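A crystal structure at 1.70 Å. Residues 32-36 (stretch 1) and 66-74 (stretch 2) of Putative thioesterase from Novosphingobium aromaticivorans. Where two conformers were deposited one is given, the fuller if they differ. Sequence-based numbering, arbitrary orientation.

Stretch 1 32-36: HAYLF
Stretch 2 66-74: FTPLGSVLD

The two stretches, whose touching residues are at least 32 positions apart in sequence, are joined by a single beta bridge that lies against a proline: Tyr34 CA sits 4.3 Å from Pro68 CA, and the hydrogen bonds come from the residues on either side of that pair. Leu69 N donates to Ala33 O at 2.9 Å (N-H...O angle 166°), and Leu35 N donates to Thr67 O at 2.9 Å (168°). Pairing Ala33 with Leu69 and Leu35 with Thr67 makes the chains antiparallel, and the register asks no amide hydrogen of Pro68. The backbones are extended or nearly so around the bridge: phi/psi is -152/115 at Ala33, -143/161 at Tyr34, -57/125 at Leu35, -112/99 at Thr67 and -61/150 at Pro68. Beyond Leu35 a water continues the link, donating to Leu35 O (2.9 Å) and accepting from Thr67 N (3.1 Å).

Past the bridge, stretch 2 reverses in a type II turn from Pro68 to Ser71. Leu69 (-49/135) and Gly70 (92/-10) occupy its central positions; at Gly70 a CB would be jammed against the preceding carbonyl oxygen. Ser71 N closes the turn on Pro68 O at 3.1 Å, and Ser71 OG (chi1 m, -39°) donates to the same Pro68 O at 2.5 Å.

Side chains add apolar packing. Tyr34 (chi1 p, 47°; chi2 88°) offers its ring face to the edge of Phe66 (chi1 m, -80°; chi2 -82°), with centroids 4.8 Å apart, planes at 66° and Tyr34 CG 3.7 Å from Phe66 CD1. Leu35 points toward stretch 2, and Leu73 toward stretch 1; both are t,p rotamers, and Leu35 CD2 meets Leu73 CD2 at 3.6 Å. Ala33 CB lies 3.8 Å from CD2 of Leu69, also t,p. Together the stretches bury 352 Å², both sides summed.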

# COMPACT_ATOMS: atom_id res chain seq x y z
N HIS A 32 -7.76 26.46 7.19
CA HIS A 32 -8.21 25.09 7.11
C HIS A 32 -7.74 24.30 8.32
O HIS A 32 -6.62 24.47 8.83
CB HIS A 32 -7.68 24.45 5.84
CG HIS A 32 -7.93 25.27 4.61
ND1 HIS A 32 -7.22 26.42 4.34
CD2 HIS A 32 -8.82 25.13 3.60
CE1 HIS A 32 -7.68 26.96 3.22
NE2 HIS A 32 -8.64 26.19 2.75
N ALA A 33 -8.64 23.45 8.77
CA ALA A 33 -8.39 22.56 9.89
C ALA A 33 -9.26 21.34 9.69
O ALA A 33 -10.50 21.42 9.76
CB ALA A 33 -8.72 23.23 11.17
N TYR A 34 -8.61 20.20 9.48
CA TYR A 34 -9.33 18.95 9.28
C TYR A 34 -8.54 17.84 9.94
O TYR A 34 -7.34 17.97 10.22
CB TYR A 34 -9.57 18.67 7.79
CG TYR A 34 -8.33 18.88 6.98
CD1 TYR A 34 -7.40 17.85 6.78
CD2 TYR A 34 -8.04 20.13 6.45
CE1 TYR A 34 -6.24 18.07 6.07
CE2 TYR A 34 -6.89 20.36 5.75
CZ TYR A 34 -5.99 19.33 5.58
OH TYR A 34 -4.85 19.60 4.84
N LEU A 35 -9.24 16.75 10.17
CA LEU A 35 -8.68 15.55 10.76
C LEU A 35 -7.51 15.06 9.92
O LEU A 35 -7.60 14.88 8.69
CB LEU A 35 -9.76 14.46 10.90
CG LEU A 35 -9.33 13.13 11.52
CD1 LEU A 35 -8.85 13.27 12.97
CD2 LEU A 35 -10.52 12.15 11.43
N PHE A 36 -6.39 14.93 10.63
CA PHE A 36 -5.15 14.38 10.09
C PHE A 36 -5.39 12.98 9.52
O PHE A 36 -5.98 12.12 10.16
CB PHE A 36 -4.09 14.37 11.23
CG PHE A 36 -2.75 13.82 10.86
CD1 PHE A 36 -2.14 14.14 9.67
CD2 PHE A 36 -2.08 13.03 11.77
CE1 PHE A 36 -0.87 13.65 9.36
CE2 PHE A 36 -0.83 12.51 11.48
CZ PHE A 36 -0.23 12.85 10.28
N PHE A 66 -13.38 15.18 3.32
CA PHE A 66 -12.72 15.80 4.48
C PHE A 66 -13.58 15.77 5.72
O PHE A 66 -14.81 15.83 5.66
CB PHE A 66 -12.31 17.27 4.20
CG PHE A 66 -11.05 17.43 3.41
CD1 PHE A 66 -9.80 17.33 4.02
CD2 PHE A 66 -11.09 17.71 2.05
CE1 PHE A 66 -8.61 17.49 3.29
CE2 PHE A 66 -9.90 17.87 1.31
CZ PHE A 66 -8.66 17.76 1.94
N THR A 67 -12.90 15.66 6.86
CA THR A 67 -13.53 15.70 8.17
C THR A 67 -13.08 17.01 8.87
O THR A 67 -11.98 17.10 9.39
CB THR A 67 -13.18 14.50 9.03
OG1 THR A 67 -13.49 13.33 8.29
CG2 THR A 67 -13.98 14.51 10.36
N PRO A 68 -13.93 18.02 8.83
CA PRO A 68 -13.57 19.28 9.45
C PRO A 68 -13.32 19.19 10.93
O PRO A 68 -13.89 18.35 11.65
CB PRO A 68 -14.81 20.16 9.19
CG PRO A 68 -15.58 19.45 8.12
CD PRO A 68 -15.30 18.02 8.31
N LEU A 69 -12.45 20.06 11.41
CA LEU A 69 -12.28 20.22 12.85
C LEU A 69 -13.64 20.39 13.50
O LEU A 69 -14.49 21.14 13.03
CB LEU A 69 -11.47 21.48 13.14
CG LEU A 69 -11.24 21.93 14.57
CD1 LEU A 69 -10.45 20.91 15.43
CD2 LEU A 69 -10.51 23.29 14.51
N GLY A 70 -13.82 19.69 14.61
CA GLY A 70 -15.04 19.77 15.37
C GLY A 70 -16.13 18.77 15.01
O GLY A 70 -17.15 18.68 15.72
N SER A 71 -15.95 18.05 13.91
CA SER A 71 -16.93 17.03 13.51
C SER A 71 -16.91 15.85 14.46
O SER A 71 -15.91 15.54 15.11
CB SER A 71 -16.62 16.38 12.15
OG SER A 71 -16.12 17.26 11.16
N VAL A 72 -18.03 15.16 14.48
CA VAL A 72 -18.12 13.87 15.14
C VAL A 72 -17.92 12.86 14.01
O VAL A 72 -18.67 12.82 13.01
CB VAL A 72 -19.46 13.61 15.87
CG1 VAL A 72 -19.50 12.15 16.34
CG2 VAL A 72 -19.66 14.58 17.05
N LEU A 73 -16.90 12.04 14.20
CA LEU A 73 -16.54 10.99 13.25
C LEU A 73 -17.12 9.71 13.80
O LEU A 73 -16.82 9.32 14.91
CB LEU A 73 -15.01 10.86 13.10
CG LEU A 73 -14.46 9.70 12.24
CD1 LEU A 73 -15.00 9.88 10.82
CD2 LEU A 73 -12.91 9.58 12.31
N ASP A 74 -18.00 9.10 13.02
CA ASP A 74 -18.56 7.80 13.37
C ASP A 74 -17.75 6.73 12.64
O ASP A 74 -17.48 6.87 11.46
CB ASP A 74 -20.01 7.72 12.92
CG ASP A 74 -20.91 8.65 13.72
OD1 ASP A 74 -20.89 8.53 14.96
OD2 ASP A 74 -21.65 9.46 13.13
O HOH W 1 -9.88 15.01 6.90